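Local coordinates for protein cysteine desulfurase (Elizabethkingia anophelis NUHP1, PDB 5VPR) that probably removes sulfur from L-cysteine to give L-alanine, using pyridoxal 5'-phosphate bound covalently to a lysine, and passes the sulfur to a carrier, at residues M75-D78 with A79-K82. Residues are numbered along the deposited sequence; the frame is centred on the assembly and turned at random.
Sequences MMED and ARKK
E77 and R80, three residues apart on one face of helix 67-87, form a bidentate salt bridge in which R80 grips the carboxylate side-on through NE and NH2. R80 NE donates to E77 OE1 at 3.1 Å, while R80 NH2 reaches E77 OE2 at 3.2 Å along an almost straight bond (174°) to the syn lone pair of that oxygen. The carboxylate and guanidinium planes are inclined by 22°, and NE approaches OE1 from somewhat out of the carboxylate plane. A bend at chi3 of R80 (-46°) turns the guanidinium back alongside the E77 side chain, and the two bonds hold the carboxylate against rotation. M76 crosses the arginine obliquely, its CE 4.0 Å from R80 NH2.

D78 joins through water instead. K81 runs out extended and bends at its last torsion, which brings NZ back beside the preceding turn, 4.1 Å from E77 CB. The ammonium donates to two waters: one lies within hydrogen-bonding distance of E77 OE1, the other gives a hydrogen to D78 OD1. K81 thereby joins the two acids through water without direct contact between the charges, its NZ lying 4.9 Å from E77 OE1. Beneath these side chains the helical i to i+4 ladder is unbroken, from A79 N to M75 O through K82 N to D78 O.

The arginine also ties this helix to the seven-stranded sheet of the class-V aminotransferase fold: NH1 is salt-bridged to E281 and hydrogen-bonded to the V95 carbonyl at the start of strand 95-98, with F97 packed against the side chain. Towards helix 287-303, M75 packs on I291, M76 touches N290, and K82 forms a salt bridge with D298.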
ATOM      1  N   MET A  75      -4.841   9.405  23.197  1.00 34.01           N
ATOM      2  CA  MET A  75      -4.017   9.674  22.023  1.00 35.84           C
ATOM      3  C   MET A  75      -4.195   8.593  20.965  1.00 37.29           C
ATOM      4  O   MET A  75      -4.248   8.892  19.766  1.00 37.01           O
ATOM      5  CB  MET A  75      -2.542   9.786  22.421  1.00 34.90           C
ATOM      6  CG  MET A  75      -2.209  11.026  23.255  1.00 41.18           C
ATOM      7  SD  MET A  75      -0.516  10.993  23.883  1.00 50.49           S
ATOM      8  CE  MET A  75       0.458  10.910  22.369  1.00 49.40           C
ATOM      9  N   MET A  76      -4.282   7.328  21.383  1.00 35.78           N
ATOM     10  CA  MET A  76      -4.482   6.263  20.401  1.00 34.30           C
ATOM     11  C   MET A  76      -5.856   6.374  19.762  1.00 36.70           C
ATOM     12  O   MET A  76      -5.999   6.147  18.551  1.00 36.75           O
ATOM     13  CB  MET A  76      -4.296   4.880  21.041  1.00 33.91           C
ATOM     14  CG  MET A  76      -3.903   3.807  20.014  1.00 31.86           C
ATOM     15  SD  MET A  76      -3.690   2.158  20.712  1.00 34.77           S
ATOM     16  CE  MET A  76      -5.407   1.615  20.751  1.00 36.33           C
ATOM     17  N   GLU A  77      -6.877   6.757  20.552  1.00 36.69           N
ATOM     18  CA  GLU A  77      -8.216   6.929  19.995  1.00 37.55           C
ATOM     19  C   GLU A  77      -8.289   8.156  19.098  1.00 42.97           C
ATOM     20  O   GLU A  77      -9.006   8.143  18.089  1.00 43.30           O
ATOM     21  CB  GLU A  77      -9.273   7.013  21.100  1.00 44.20           C
ATOM     22  CG  GLU A  77      -9.482   5.705  21.866  1.00 48.64           C
ATOM     23  CD  GLU A  77      -9.684   4.495  20.943  1.00 55.42           C
ATOM     24  OE1 GLU A  77     -10.543   4.569  20.034  1.00 51.13           O
ATOM     25  OE2 GLU A  77      -8.981   3.470  21.128  1.00 46.06           O
ATOM     26  N   ASP A  78      -7.564   9.228  19.443  1.00 45.71           N
ATOM     27  CA  ASP A  78      -7.431  10.349  18.509  1.00 40.42           C
ATOM     28  C   ASP A  78      -6.838   9.886  17.180  1.00 44.22           C
ATOM     29  O   ASP A  78      -7.269  10.327  16.104  1.00 40.45           O
ATOM     30  CB  ASP A  78      -6.547  11.446  19.098  1.00 46.72           C
ATOM     31  CG  ASP A  78      -7.182  12.153  20.281  1.00 60.67           C
ATOM     32  OD1 ASP A  78      -8.416  12.062  20.453  1.00 57.48           O
ATOM     33  OD2 ASP A  78      -6.432  12.814  21.033  1.00 68.39           O
ATOM     34  N   ALA A  79      -5.836   9.008  17.239  1.00 37.12           N
ATOM     35  CA  ALA A  79      -5.216   8.508  16.012  1.00 36.65           C
ATOM     36  C   ALA A  79      -6.202   7.676  15.202  1.00 39.96           C
ATOM     37  O   ALA A  79      -6.260   7.794  13.967  1.00 38.71           O
ATOM     38  CB  ALA A  79      -3.971   7.684  16.337  1.00 35.31           C
ATOM     39  N   ARG A  80      -7.011   6.859  15.879  1.00 34.22           N
ATOM     40  CA  ARG A  80      -8.038   6.108  15.164  1.00 37.68           C
ATOM     41  C   ARG A  80      -8.977   7.038  14.410  1.00 33.91           C
ATOM     42  O   ARG A  80      -9.384   6.735  13.283  1.00 36.76           O
ATOM     43  CB  ARG A  80      -8.837   5.223  16.118  1.00 37.24           C
ATOM     44  CG  ARG A  80      -9.707   4.188  15.370  1.00 37.72           C
ATOM     45  CD  ARG A  80     -10.627   3.371  16.311  1.00 38.48           C
ATOM     46  NE  ARG A  80      -9.967   2.858  17.526  1.00 35.06           N
ATOM     47  CZ  ARG A  80      -9.397   1.658  17.656  1.00 43.88           C
ATOM     48  NH1 ARG A  80      -9.357   0.800  16.641  1.00 37.68           N
ATOM     49  NH2 ARG A  80      -8.861   1.300  18.823  1.00 40.27           N
ATOM     50  N   LYS A  81      -9.338   8.176  15.014  1.00 40.34           N
ATOM     51  CA  LYS A  81     -10.263   9.086  14.348  1.00 42.45           C
ATOM     52  C   LYS A  81      -9.597   9.802  13.181  1.00 44.21           C
ATOM     53  O   LYS A  81     -10.263  10.125  12.187  1.00 44.85           O
ATOM     54  CB  LYS A  81     -10.843  10.092  15.350  1.00 38.66           C
ATOM     55  CG  LYS A  81     -11.705   9.455  16.468  1.00 38.74           C
ATOM     56  CD  LYS A  81     -12.384  10.523  17.321  1.00 42.80           C
ATOM     57  CE  LYS A  81     -13.200   9.897  18.456  1.00 49.12           C
ATOM     58  NZ  LYS A  81     -12.313   9.027  19.289  1.00 54.36           N
ATOM     59  N   LYS A  82      -8.292  10.061  13.276  1.00 40.49           N
ATOM     60  CA  LYS A  82      -7.574  10.616  12.131  1.00 46.90           C
ATOM     61  C   LYS A  82      -7.632   9.663  10.943  1.00 43.43           C
ATOM     62  O   LYS A  82      -7.912  10.078   9.813  1.00 41.88           O
ATOM     63  CB  LYS A  82      -6.123  10.920  12.503  1.00 46.40           C
ATOM     64  CG  LYS A  82      -5.925  12.015  13.555  1.00 44.19           C
ATOM     65  CD  LYS A  82      -4.428  12.111  13.877  1.00 47.01           C
ATOM     66  CE  LYS A  82      -4.080  13.102  14.982  1.00 48.10           C
ATOM     67  NZ  LYS A  82      -2.580  13.115  15.162  1.00 45.64           N
TER
HETATM   68  O   HOH W   1     -11.928   6.246  18.399  1.00 46.95           O
HETATM   69  O   HOH W   2     -10.267  10.399  20.721  1.00 51.37           O